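Local coordinates for Alpha/beta hydrolase fold protein (Chitinophaga pinensis, PDB 4PW0) that probably acts as a serine-dependent hydrolase of the alpha/beta hydrolase fold, on a substrate that has not been identified, at residues I67-K72 and A90-F95; N22-A27 and L76-T81; F166-E171 and D259-S264; E157-F162 and A179-L184; H224-V229 and P250-S255. One frame throughout, in Å; residues are numbered along the deposited sequence. Where two conformers were deposited one is given.

How the contacts relate
Contacts 1, 3 and 5 are largely buried, contact 2 is partly buried and contact 4 lies at the surface. Contacts 1, 2 and 5 reach the same mixed sheet: contact 1 packs a helix on strand 66-69, contact 2 ties the loop after that strand to its neighbour 24-31, and contact 5 pairs the last two parallel strands. Contacts 1 and 2 touch through E94 with Y26 and D70 with S77, contacts 3 and 4 through F167 with F162, contacts 3 and 5 through S264 with V229. Backbone bonding dominates contact 5, serine hydroxyls contact 2, rings and a watered salt bridge contact 1, apolar side chains contact 4; contact 3 mixes backbone, serine-aspartate and ring contacts.

Contact 1 (I67-K72 and A90-F95); sequences IIFDNK and ADALEF
F69 and F95 meet with their ring planes 21° apart, near parallel but displaced, so that they barely overlap; the centroids are 4.8 Å from one another. F95 CD2 lies above one face of the F69 ring, toward its rim. F69 CG stands between its backbone N and carbonyl carbon (chi1 77°), and both CB and CG of F69 lie against F95 CE2, CG at 3.5 Å. A92 CB touches F69 CZ at 3.8 Å; alanine is short enough for the helix backbone to come close here. At the other end I67 CG2 sits by the edge of the F95 ring.

These apolar residues seat helix 85-98 on the sheet. The helix belongs to the beta-alpha-beta crossover from strand 66-69 to strand 104-109, passing over strand 39-42, which lies between them.

Toward K72 polar groups take over. K72 lays CD and CE beside D91 OD2, then bends at chi3 (-72°), and NZ forms a salt bridge with D91 OD1 at 3.3 Å, in which the hydrogen bond is weak. One water links K72 NZ with D91 OD2, another K72 NZ with D91 OD1. N71 OD1 accepts the N-H of K72 at 2.8 Å, in the carbonyl plane on a lone pair, and packs on D91 CB.

Further out, M88 O receives N71 ND2. In the conformer given, E94 OE2 is bonded by Y26 OH and lies 4.2 Å from K72 NZ, beyond a salt bridge. The ring of F42 meets F69 edge-to-face, Y26 and Y28 meet F95, and M119 packs on A92.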
# COMPACT_ATOMS: atom_id res chain seq x y z
N ILE A 67 16.62 -1.17 -16.57
CA ILE A 67 17.20 -0.19 -17.46
C ILE A 67 16.83 1.20 -16.95
O ILE A 67 15.65 1.51 -16.75
CB ILE A 67 16.67 -0.35 -18.92
CG1 ILE A 67 16.98 -1.75 -19.48
CG2 ILE A 67 17.18 0.77 -19.80
CD1 ILE A 67 18.41 -1.95 -19.78
N ILE A 68 17.85 2.00 -16.71
CA ILE A 68 17.71 3.44 -16.47
C ILE A 68 18.29 4.15 -17.66
O ILE A 68 19.30 3.69 -18.25
CB ILE A 68 18.35 3.90 -15.13
CG1 ILE A 68 19.81 3.42 -14.97
CG2 ILE A 68 17.49 3.45 -13.95
CD1 ILE A 68 20.54 4.05 -13.81
N PHE A 69 17.67 5.23 -18.08
CA PHE A 69 18.10 5.96 -19.26
C PHE A 69 17.87 7.43 -19.17
O PHE A 69 16.95 7.89 -18.46
CB PHE A 69 17.45 5.38 -20.54
CG PHE A 69 16.01 5.78 -20.75
CD1 PHE A 69 14.98 5.21 -19.98
CD2 PHE A 69 15.68 6.71 -21.69
CE1 PHE A 69 13.67 5.60 -20.18
CE2 PHE A 69 14.37 7.11 -21.90
CZ PHE A 69 13.35 6.55 -21.13
N ASP A 70 18.63 8.20 -19.95
CA ASP A 70 18.37 9.59 -20.16
C ASP A 70 17.55 9.74 -21.43
O ASP A 70 17.97 9.31 -22.54
CB ASP A 70 19.62 10.41 -20.28
CG ASP A 70 20.37 10.64 -18.99
OD1 ASP A 70 19.72 10.77 -17.92
OD2 ASP A 70 21.66 10.72 -19.04
N ASN A 71 16.37 10.31 -21.33
CA ASN A 71 15.57 10.59 -22.51
C ASN A 71 16.28 11.68 -23.36
O ASN A 71 17.26 12.29 -22.94
CB ASN A 71 14.15 10.95 -22.07
CG ASN A 71 13.09 10.55 -23.10
OD1 ASN A 71 13.32 10.55 -24.32
ND2 ASN A 71 11.89 10.18 -22.60
N LYS A 72 15.76 11.95 -24.57
CA LYS A 72 16.41 12.79 -25.55
C LYS A 72 16.75 14.15 -24.93
O LYS A 72 15.93 14.79 -24.27
CB LYS A 72 15.47 12.98 -26.74
CG LYS A 72 16.08 13.84 -27.85
CD LYS A 72 15.12 14.02 -29.02
CE LYS A 72 14.94 12.77 -29.82
NZ LYS A 72 14.03 13.06 -30.99
N ALA A 90 7.23 9.01 -27.36
CA ALA A 90 7.68 8.50 -28.67
C ALA A 90 9.19 8.30 -28.70
O ALA A 90 9.71 7.28 -29.20
CB ALA A 90 7.27 9.50 -29.76
N ASP A 91 9.92 9.25 -28.11
CA ASP A 91 11.38 9.16 -28.04
C ASP A 91 11.83 7.96 -27.20
O ASP A 91 12.70 7.17 -27.57
CB ASP A 91 12.01 10.44 -27.52
CG ASP A 91 11.79 11.65 -28.46
OD1 ASP A 91 11.52 11.42 -29.70
OD2 ASP A 91 11.92 12.82 -27.99
N ALA A 92 11.20 7.79 -26.04
CA ALA A 92 11.53 6.65 -25.23
C ALA A 92 11.29 5.33 -25.95
O ALA A 92 12.06 4.40 -25.84
CB ALA A 92 10.76 6.66 -23.90
N LEU A 93 10.19 5.25 -26.68
CA LEU A 93 9.88 4.05 -27.42
C LEU A 93 10.90 3.75 -28.51
O LEU A 93 11.26 2.59 -28.69
CB LEU A 93 8.47 4.16 -28.01
CG LEU A 93 7.32 3.91 -27.05
CD1 LEU A 93 6.00 4.40 -27.66
CD2 LEU A 93 7.25 2.45 -26.66
N GLU A 94 11.41 4.78 -29.19
CA GLU A 94 12.44 4.53 -30.22
C GLU A 94 13.69 3.95 -29.56
O GLU A 94 14.33 3.04 -30.08
CB GLU A 94 12.71 5.77 -31.10
CG GLU A 94 13.59 6.87 -30.53
CD GLU A 94 13.95 8.00 -31.49
OE1 GLU A 94 13.49 7.98 -32.66
OE2 GLU A 94 14.68 8.93 -31.05
N PHE A 95 14.03 4.45 -28.38
CA PHE A 95 15.17 3.96 -27.62
C PHE A 95 14.98 2.52 -27.19
O PHE A 95 15.88 1.70 -27.39
CB PHE A 95 15.41 4.88 -26.39
CG PHE A 95 16.24 4.25 -25.32
CD1 PHE A 95 17.58 3.99 -25.49
CD2 PHE A 95 15.65 3.90 -24.10
CE1 PHE A 95 18.31 3.38 -24.50
CE2 PHE A 95 16.38 3.29 -23.11
CZ PHE A 95 17.72 3.00 -23.31
O HOH W 1 12.14 12.88 -25.30
O HOH W 2 11.71 14.74 -29.85
O HOH W 3 15.93 10.63 -32.59
O HOH W 4 12.69 10.94 -31.92

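Contact 2 (N22-A27 and L76-T81); sequences NGTRYA and LSSGTT
R25 and S78 join strand 24-31, near one edge of the mixed sheet, to the loop that follows its neighbour, strand 66-69. The pairing of these two strands runs on past A27 and D70, but serine side chains now do part of the work of the backbone. S78 N gives its proton to R25 O at 2.8 Å, and R25 N returns one to S78 OG at 2.9 Å, nearly straight at 170°. With chi1 at 75°, S78 OG stands between its own N and carbonyl carbon and faces the strand. A water joins the same hydroxyl to G23 O.

One step along, S77 OG takes the N-H of A27 at 2.9 Å, again almost linearly, and bonds D70 O. S77 CA makes a CA-H...O contact with R25 O, at 3.2 Å. Apolar packing is local: A27 CB meets L76 CB at 3.7 Å. T24 CG2 lies 3.6 Å from S78 O and also rests over one face of the Y26 ring. The guanidinium of R25, bent round at chi3 (40°), lies with a face toward L76 O, but in this one of two conformers the approach is too short to be trusted.

Glycine suits position 79, because its backbone angles would jam a CB against S78 O. Serine suits 77 and 78, being short and able both to give and to accept. The chemistry implies that two strand N-H groups facing an irregular loop are satisfied by hydroxyls, and that S77 links loop, strand 24-31 and the backbone at D70 through one oxygen.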
# COMPACT_ATOMS: atom_id res chain seq x y z
N ASN A 22 18.01 6.89 -34.81
CA ASN A 22 17.35 7.98 -35.55
C ASN A 22 18.03 9.34 -35.29
O ASN A 22 17.35 10.36 -35.06
CB ASN A 22 15.85 8.02 -35.14
CG ASN A 22 15.03 9.03 -35.93
OD1 ASN A 22 15.29 9.32 -37.10
ND2 ASN A 22 13.98 9.56 -35.28
N GLY A 23 19.37 9.35 -35.29
CA GLY A 23 20.14 10.57 -35.11
C GLY A 23 20.35 11.07 -33.67
O GLY A 23 20.87 12.14 -33.47
N THR A 24 19.92 10.31 -32.68
CA THR A 24 20.08 10.70 -31.28
C THR A 24 20.91 9.63 -30.56
O THR A 24 20.65 8.40 -30.71
CB THR A 24 18.67 10.80 -30.61
OG1 THR A 24 17.88 11.79 -31.29
CG2 THR A 24 18.78 11.09 -29.14
N ARG A 25 21.85 10.07 -29.73
CA ARG A 25 22.64 9.19 -28.87
C ARG A 25 21.93 9.14 -27.52
O ARG A 25 21.83 10.17 -26.86
CB ARG A 25 24.05 9.74 -28.64
CG ARG A 25 24.84 9.05 -27.53
CD ARG A 25 25.88 9.93 -26.80
NE ARG A 25 25.45 11.32 -26.54
CZ ARG A 25 26.05 12.18 -25.71
NH1 ARG A 25 27.08 11.82 -24.93
NH2 ARG A 25 25.56 13.42 -25.59
N TYR A 26 21.41 7.98 -27.15
CA TYR A 26 20.80 7.75 -25.82
C TYR A 26 21.80 7.11 -24.88
O TYR A 26 22.38 6.06 -25.21
CB TYR A 26 19.56 6.88 -25.94
CG TYR A 26 18.39 7.55 -26.62
CD1 TYR A 26 17.45 8.29 -25.89
CD2 TYR A 26 18.19 7.42 -27.98
CE1 TYR A 26 16.39 8.89 -26.51
CE2 TYR A 26 17.10 8.02 -28.61
CZ TYR A 26 16.19 8.74 -27.87
OH TYR A 26 15.13 9.41 -28.45
N ALA A 27 21.96 7.73 -23.71
CA ALA A 27 22.76 7.21 -22.63
C ALA A 27 21.87 6.37 -21.68
O ALA A 27 20.75 6.77 -21.32
CB ALA A 27 23.42 8.34 -21.86
N LEU A 76 23.69 12.96 -20.55
CA LEU A 76 24.59 12.48 -21.63
C LEU A 76 23.85 12.06 -22.91
O LEU A 76 24.50 11.74 -23.92
CB LEU A 76 25.45 11.34 -21.11
CG LEU A 76 26.63 11.78 -20.26
CD1 LEU A 76 27.11 10.57 -19.45
CD2 LEU A 76 27.74 12.43 -21.12
N SER A 77 22.51 12.04 -22.92
CA SER A 77 21.81 11.86 -24.18
C SER A 77 21.86 13.12 -25.02
O SER A 77 21.67 14.25 -24.56
CB SER A 77 20.37 11.42 -23.97
OG SER A 77 20.38 10.13 -23.44
N SER A 78 22.08 12.93 -26.31
CA SER A 78 22.17 14.08 -27.20
C SER A 78 20.78 14.61 -27.61
O SER A 78 19.74 13.99 -27.30
CB SER A 78 22.99 13.72 -28.46
OG SER A 78 22.24 12.90 -29.35
N GLY A 79 20.81 15.70 -28.35
CA GLY A 79 19.64 16.23 -28.97
C GLY A 79 18.88 17.25 -28.12
O GLY A 79 19.39 17.75 -27.10
N THR A 80 17.69 17.55 -28.58
CA THR A 80 16.81 18.60 -28.06
C THR A 80 15.66 17.91 -27.34
O THR A 80 14.99 17.08 -27.89
CB THR A 80 16.24 19.41 -29.23
OG1 THR A 80 17.31 20.06 -29.90
CG2 THR A 80 15.31 20.50 -28.76
N THR A 81 15.49 18.22 -26.06
CA THR A 81 14.35 17.67 -25.31
C THR A 81 13.07 18.32 -25.83
O THR A 81 12.99 19.54 -25.91
CB THR A 81 14.53 18.01 -23.82
OG1 THR A 81 15.78 17.51 -23.35
CG2 THR A 81 13.38 17.47 -22.97
O HOH W 5 21.58 14.40 -31.55

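Contact 3 (F166-E171 and D259-S264); sequences FFEQSE and DAAHGS
F166 and H262 meet rim to rim, their planes only 12° apart and neither ring over the other. H262 CD2 touches F166 CE1 at 3.6 Å and is as near to CD1. H262 puts CG anti to its backbone N (chi1 179°); its ND1 is held by D234.

G263 N bonds F166 O at 2.8 Å, and a water joins that oxygen to A261 N. Glycine fits here because the CB of F166 lies close over G263 CA, where a side chain would clash. The small A261 CB packs on the peptide carbon F167 C at 3.5 Å.

At the far end S170 OG lies between its own backbone N and carbonyl carbon (chi1 67°) and gives its proton to D259 OD2 at 2.6 Å, on the syn side of the carboxylate and somewhat out of its plane. The same OG accepts S173 N, capping helix 171-184. The E168 chain bends at chi2, and its OE2 accepts Q169 N on the anti lone pair; a water ties D259 OD1 to S170 N.

H262 also packs on S110. Serine, histidine and aspartate so placed are consistent with the catalytic triad of alpha/beta hydrolases, its histidine on the loop after the last strand.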
# COMPACT_ATOMS: atom_id res chain seq x y z
N PHE A 166 11.19 17.38 -2.26
CA PHE A 166 10.98 15.95 -2.08
C PHE A 166 10.50 15.48 -0.71
O PHE A 166 10.04 14.34 -0.56
CB PHE A 166 12.22 15.13 -2.48
CG PHE A 166 12.52 15.17 -3.95
CD1 PHE A 166 11.69 14.58 -4.87
CD2 PHE A 166 13.68 15.77 -4.42
CE1 PHE A 166 11.99 14.58 -6.20
CE2 PHE A 166 13.97 15.80 -5.74
CZ PHE A 166 13.13 15.19 -6.67
N PHE A 167 10.63 16.32 0.32
CA PHE A 167 10.42 15.87 1.70
C PHE A 167 9.41 16.73 2.48
O PHE A 167 9.13 17.85 2.06
CB PHE A 167 11.78 15.72 2.45
CG PHE A 167 12.59 14.59 1.87
CD1 PHE A 167 13.38 14.78 0.74
CD2 PHE A 167 12.42 13.32 2.37
CE1 PHE A 167 13.97 13.70 0.13
CE2 PHE A 167 13.03 12.24 1.75
CZ PHE A 167 13.80 12.45 0.64
N GLU A 168 8.90 16.16 3.57
CA GLU A 168 8.04 16.88 4.48
C GLU A 168 8.85 17.77 5.40
O GLU A 168 10.09 17.78 5.35
CB GLU A 168 7.14 15.89 5.24
CG GLU A 168 5.68 15.89 4.79
CD GLU A 168 4.86 17.12 5.18
OE1 GLU A 168 3.62 17.15 4.94
OE2 GLU A 168 5.43 18.08 5.78
N GLN A 169 8.15 18.49 6.26
CA GLN A 169 8.78 19.52 7.07
C GLN A 169 9.40 19.01 8.38
O GLN A 169 10.25 19.69 8.98
CB GLN A 169 7.77 20.64 7.34
CG GLN A 169 7.38 21.38 6.08
CD GLN A 169 6.42 22.52 6.31
OE1 GLN A 169 5.72 22.56 7.32
NE2 GLN A 169 6.37 23.46 5.37
N SER A 170 9.00 17.83 8.84
CA SER A 170 9.44 17.28 10.07
C SER A 170 10.92 16.91 10.06
O SER A 170 11.51 16.65 9.01
CB SER A 170 8.64 16.03 10.41
OG SER A 170 8.93 15.02 9.48
N GLU A 171 11.52 16.87 11.26
CA GLU A 171 12.88 16.35 11.38
C GLU A 171 12.95 14.91 10.88
O GLU A 171 13.92 14.51 10.23
CB GLU A 171 13.37 16.45 12.84
CG GLU A 171 14.80 16.00 13.01
CD GLU A 171 15.27 16.01 14.45
OE1 GLU A 171 14.61 16.66 15.31
OE2 GLU A 171 16.31 15.36 14.71
N ASP A 259 4.02 10.68 6.61
CA ASP A 259 4.88 11.85 6.88
C ASP A 259 5.93 12.02 5.79
O ASP A 259 7.12 12.22 6.07
CB ASP A 259 5.53 11.80 8.25
CG ASP A 259 6.16 13.15 8.64
OD1 ASP A 259 5.64 14.19 8.22
OD2 ASP A 259 7.17 13.05 9.36
N ALA A 260 5.45 12.00 4.54
CA ALA A 260 6.30 12.00 3.37
C ALA A 260 5.70 12.87 2.29
O ALA A 260 4.55 13.32 2.41
CB ALA A 260 6.50 10.57 2.91
N ALA A 261 6.48 13.13 1.24
CA ALA A 261 6.06 14.10 0.25
C ALA A 261 6.36 13.56 -1.13
O ALA A 261 6.25 12.35 -1.38
CB ALA A 261 6.74 15.45 0.53
N HIS A 262 6.69 14.44 -2.07
CA HIS A 262 6.87 14.05 -3.45
C HIS A 262 7.95 12.97 -3.64
O HIS A 262 7.85 12.17 -4.57
CB HIS A 262 7.15 15.30 -4.26
CG HIS A 262 7.39 15.06 -5.71
ND1 HIS A 262 6.46 14.50 -6.55
CD2 HIS A 262 8.49 15.29 -6.46
CE1 HIS A 262 6.97 14.42 -7.77
NE2 HIS A 262 8.20 14.85 -7.72
N GLY A 263 8.96 12.95 -2.77
CA GLY A 263 9.97 11.94 -2.80
C GLY A 263 9.72 10.74 -1.93
O GLY A 263 10.65 10.16 -1.36
N SER A 264 8.46 10.32 -1.82
CA SER A 264 8.07 9.22 -0.97
C SER A 264 9.00 7.99 -0.99
O SER A 264 9.40 7.47 0.05
CB SER A 264 6.63 8.76 -1.35
OG SER A 264 6.57 8.27 -2.67
O HOH W 6 9.22 12.24 1.15
O HOH W 7 6.11 16.81 8.44

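Contact 4 (E157-F162 and A179-L184); sequences EPKERF and ATLGRL
F162 reaches across from helix 158-166 to L181 on helix 171-184. The two helices lie in the insertion between strands 127-133 and 226-231, where many alpha/beta hydrolases carry a cap. The short axes come within 11.5 Å, with their directions 117° apart, a gap wide enough for a large flat ring.

The CA-CB bond of F162 points at the second helix, and CG is anti to the backbone N (chi1 -174°). L181 CD2 lies over one face of the ring, 3.8 Å from F162 CG and 3.6 Å from F162 CD2. It stands 3.7 Å from the ring centroid, 16° off the normal: a CH-pi contact. F162 CE2 meets L181 CD2 and CG alike, and also packs on F167 CE1. On the far side of the rim, F162 CE1 has L184 CD1 at 4.3 Å. The ring also meets that of F166, which in turn touches H262.

L181 CD1 turns to K159 CG. Beyond it the lysine chain bends at chi2 and chi3, and NZ forms a salt bridge with E160 OE2 at 2.7 Å; E160 is shared with R174. A lysine suits this exposed rim, since its methylenes pack on leucine while its ammonium pairs with E160. T180 is split likewise: OG1 bonds K176 O, while CG2 meets the tip of F162 in the plane of its ring, 3.7 Å from F162 CZ.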
# COMPACT_ATOMS: atom_id res chain seq x y z
N GLU A 157 19.38 26.90 -2.32
CA GLU A 157 20.61 26.17 -2.61
C GLU A 157 20.34 24.66 -2.52
O GLU A 157 19.22 24.26 -2.14
CB GLU A 157 21.71 26.60 -1.62
CG GLU A 157 22.15 28.08 -1.74
CD GLU A 157 23.14 28.38 -2.90
OE1 GLU A 157 24.08 27.55 -3.21
OE2 GLU A 157 23.00 29.50 -3.53
N PRO A 158 21.33 23.82 -2.86
CA PRO A 158 20.97 22.47 -3.20
C PRO A 158 20.28 21.64 -2.13
O PRO A 158 19.28 20.97 -2.45
CB PRO A 158 22.29 21.85 -3.68
CG PRO A 158 23.06 23.00 -4.27
CD PRO A 158 22.68 24.16 -3.37
N LYS A 159 20.78 21.59 -0.92
CA LYS A 159 20.17 20.74 0.11
C LYS A 159 18.75 21.23 0.39
O LYS A 159 17.81 20.43 0.42
CB LYS A 159 20.99 20.76 1.38
CG LYS A 159 20.38 19.95 2.51
CD LYS A 159 20.25 20.59 3.87
CE LYS A 159 20.09 22.06 3.89
NZ LYS A 159 19.64 22.52 5.18
N GLU A 160 18.57 22.53 0.57
CA GLU A 160 17.22 23.04 0.86
C GLU A 160 16.29 22.89 -0.34
O GLU A 160 15.07 22.58 -0.09
CB GLU A 160 17.24 24.50 1.31
CG GLU A 160 17.66 24.67 2.76
CD GLU A 160 16.69 24.04 3.76
OE1 GLU A 160 15.49 24.29 3.64
OE2 GLU A 160 17.11 23.33 4.64
N ARG A 161 16.78 23.04 -1.55
CA ARG A 161 15.96 22.84 -2.73
C ARG A 161 15.47 21.37 -2.77
O ARG A 161 14.28 21.09 -3.04
CB ARG A 161 16.72 23.21 -4.01
CG ARG A 161 15.86 23.28 -5.25
CD ARG A 161 16.67 23.58 -6.52
NE ARG A 161 17.00 25.02 -6.73
CZ ARG A 161 17.61 25.49 -7.84
NH1 ARG A 161 17.79 24.71 -8.90
NH2 ARG A 161 17.90 26.77 -7.96
N PHE A 162 16.39 20.43 -2.53
CA PHE A 162 16.07 19.00 -2.52
C PHE A 162 15.04 18.67 -1.43
O PHE A 162 14.05 17.96 -1.72
CB PHE A 162 17.37 18.24 -2.27
CG PHE A 162 17.25 16.73 -2.37
CD1 PHE A 162 17.15 16.10 -3.59
CD2 PHE A 162 17.23 15.96 -1.25
CE1 PHE A 162 17.07 14.71 -3.68
CE2 PHE A 162 17.17 14.58 -1.32
CZ PHE A 162 17.08 13.95 -2.53
N ALA A 179 19.63 11.45 4.34
CA ALA A 179 20.10 10.11 4.00
C ALA A 179 20.06 9.86 2.50
O ALA A 179 20.99 9.26 1.93
CB ALA A 179 19.33 9.05 4.74
N THR A 180 19.01 10.33 1.82
CA THR A 180 18.92 10.17 0.37
C THR A 180 20.05 10.89 -0.35
O THR A 180 20.66 10.33 -1.27
CB THR A 180 17.58 10.66 -0.15
OG1 THR A 180 16.50 10.03 0.57
CG2 THR A 180 17.42 10.36 -1.61
N LEU A 181 20.35 12.11 0.08
CA LEU A 181 21.49 12.84 -0.51
C LEU A 181 22.75 12.05 -0.41
O LEU A 181 23.52 11.97 -1.37
CB LEU A 181 21.68 14.15 0.19
CG LEU A 181 20.67 15.15 -0.19
CD1 LEU A 181 20.86 16.40 0.67
CD2 LEU A 181 20.75 15.52 -1.69
N GLY A 182 22.98 11.40 0.74
CA GLY A 182 24.18 10.60 0.86
C GLY A 182 24.15 9.39 -0.06
O GLY A 182 25.17 9.00 -0.62
N ARG A 183 22.99 8.73 -0.21
CA ARG A 183 22.90 7.61 -1.11
C ARG A 183 23.24 8.06 -2.54
O ARG A 183 23.87 7.28 -3.27
CB ARG A 183 21.56 6.94 -1.04
CG ARG A 183 21.29 6.28 0.30
CD ARG A 183 20.25 5.19 0.32
NE ARG A 183 18.98 5.68 -0.18
CZ ARG A 183 18.11 6.41 0.52
NH1 ARG A 183 18.36 6.74 1.78
NH2 ARG A 183 17.00 6.84 -0.09
N LEU A 184 22.89 9.28 -2.93
CA LEU A 184 23.16 9.81 -4.29
C LEU A 184 24.65 10.12 -4.49
O LEU A 184 25.10 10.31 -5.62
CB LEU A 184 22.35 11.06 -4.60
CG LEU A 184 20.84 10.78 -4.62
CD1 LEU A 184 20.11 12.04 -5.01
CD2 LEU A 184 20.41 9.66 -5.54

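Contact 5 (H224-V229 and P250-S255); sequences HPVFVV and PDAILS
V226 and A252 begin a parallel ladder in which F227 pairs with I253, V228 with L254 and V229 with S255. The short strand axes lie 4.6 Å apart at an angle of 19°. Four bonds lace them: V226 N to D251 O, I253 N to V226 O, V228 N to I253 O and S255 N to V228 O, the third almost straight at 174°.

Side chains alternate between the faces. On the side of helix 240-248, A252 is a hollow: its CB lies 4.0 Å from V226 CB and 4.3 Å from V228 CG2, so the two valines overhang the small residue. L254 fills the next place, CD1 resting on V228 CG1 at 3.7 Å. The valines, branched at CB, suit an extended strand.

On the face toward helix 269-282, F227 has CG anti to the backbone N (chi1 177°), and its ring leans across the ladder. F227 CD1 meets I253 CG2 at 4.0 Å, and V229 CG2 rests over one face, toward the rim. In the conformers given, S255 OG sits in the plane of that ring at its edge; it also bonds Q275. Next to the V226-A252 pair, D251 OD2 packs against P225 CB at 3.6 Å, D251 OD1 is bonded by Y283, and a water bridges H224 O and D251 N.

L254 and S255 pair antiparallel with a strand of the second subunit, continuing the sheet. Within the chain, strand 226-231, helix 240-248 and strand 252-257 form the beta-alpha-beta unit that ends the parallel part of an alpha/beta hydrolase sheet.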
# COMPACT_ATOMS: atom_id res chain seq x y z
N HIS A 224 -3.81 -2.49 -17.57
CA HIS A 224 -2.69 -3.17 -16.99
C HIS A 224 -2.74 -3.17 -15.46
O HIS A 224 -3.32 -2.27 -14.87
CB HIS A 224 -1.39 -2.46 -17.34
CG HIS A 224 -1.18 -2.29 -18.81
ND1 HIS A 224 -1.90 -1.38 -19.55
CD2 HIS A 224 -0.31 -2.89 -19.65
CE1 HIS A 224 -1.50 -1.48 -20.81
NE2 HIS A 224 -0.54 -2.37 -20.89
N PRO A 225 -2.11 -4.16 -14.82
CA PRO A 225 -1.86 -4.00 -13.37
C PRO A 225 -0.96 -2.77 -13.12
O PRO A 225 0.05 -2.58 -13.80
CB PRO A 225 -1.11 -5.28 -13.00
CG PRO A 225 -1.29 -6.21 -14.17
CD PRO A 225 -1.43 -5.33 -15.36
N VAL A 226 -1.37 -1.96 -12.15
CA VAL A 226 -0.64 -0.74 -11.80
C VAL A 226 -0.39 -0.73 -10.31
O VAL A 226 -1.29 -1.09 -9.52
CB VAL A 226 -1.41 0.54 -12.21
CG1 VAL A 226 -0.59 1.79 -11.94
CG2 VAL A 226 -1.79 0.49 -13.69
N PHE A 227 0.78 -0.24 -9.91
CA PHE A 227 1.08 -0.01 -8.51
C PHE A 227 1.39 1.48 -8.37
O PHE A 227 2.35 1.97 -9.01
CB PHE A 227 2.28 -0.85 -8.12
CG PHE A 227 2.76 -0.67 -6.72
CD1 PHE A 227 1.86 -0.40 -5.67
CD2 PHE A 227 4.09 -0.76 -6.43
CE1 PHE A 227 2.30 -0.30 -4.36
CE2 PHE A 227 4.54 -0.67 -5.12
CZ PHE A 227 3.65 -0.40 -4.10
N VAL A 228 0.58 2.19 -7.58
CA VAL A 228 0.69 3.65 -7.44
C VAL A 228 1.23 3.90 -6.03
O VAL A 228 0.63 3.45 -5.05
CB VAL A 228 -0.67 4.33 -7.59
CG1 VAL A 228 -0.53 5.82 -7.40
CG2 VAL A 228 -1.34 4.03 -8.94
N VAL A 229 2.32 4.66 -5.94
CA VAL A 229 2.96 5.00 -4.66
C VAL A 229 3.01 6.53 -4.51
O VAL A 229 3.33 7.28 -5.46
CB VAL A 229 4.38 4.43 -4.59
CG1 VAL A 229 5.14 4.92 -3.35
CG2 VAL A 229 4.34 2.92 -4.64
N PRO A 250 -8.68 0.50 -13.39
CA PRO A 250 -9.41 -0.71 -13.03
C PRO A 250 -8.64 -1.72 -12.19
O PRO A 250 -9.25 -2.51 -11.48
CB PRO A 250 -9.78 -1.28 -14.37
CG PRO A 250 -8.74 -0.79 -15.34
CD PRO A 250 -8.46 0.62 -14.85
N ASP A 251 -7.31 -1.71 -12.29
CA ASP A 251 -6.48 -2.71 -11.61
C ASP A 251 -5.23 -2.08 -10.98
O ASP A 251 -4.12 -2.50 -11.25
CB ASP A 251 -6.09 -3.86 -12.55
CG ASP A 251 -5.47 -5.03 -11.83
OD1 ASP A 251 -5.78 -5.21 -10.61
OD2 ASP A 251 -4.67 -5.77 -12.47
N ALA A 252 -5.46 -1.08 -10.15
CA ALA A 252 -4.35 -0.44 -9.43
C ALA A 252 -4.38 -0.76 -7.95
O ALA A 252 -5.43 -0.69 -7.28
CB ALA A 252 -4.34 1.09 -9.61
N ILE A 253 -3.19 -1.05 -7.43
CA ILE A 253 -2.95 -1.08 -5.98
C ILE A 253 -2.38 0.29 -5.60
O ILE A 253 -1.52 0.83 -6.29
CB ILE A 253 -1.92 -2.17 -5.61
CG1 ILE A 253 -2.38 -3.56 -5.98
CG2 ILE A 253 -1.50 -2.06 -4.16
CD1 ILE A 253 -1.26 -4.56 -6.16
N LEU A 254 -2.87 0.87 -4.51
CA LEU A 254 -2.32 2.12 -4.00
C LEU A 254 -1.55 1.85 -2.72
O LEU A 254 -2.04 1.10 -1.85
CB LEU A 254 -3.44 3.11 -3.63
CG LEU A 254 -3.05 4.48 -3.13
CD1 LEU A 254 -2.30 5.28 -4.17
CD2 LEU A 254 -4.28 5.24 -2.66
N SER A 255 -0.41 2.51 -2.55
CA SER A 255 0.31 2.60 -1.27
C SER A 255 0.58 4.07 -0.96
O SER A 255 1.15 4.77 -1.80
CB SER A 255 1.68 1.88 -1.39
OG SER A 255 1.62 0.44 -1.35
O HOH W 8 -5.44 -0.63 -14.27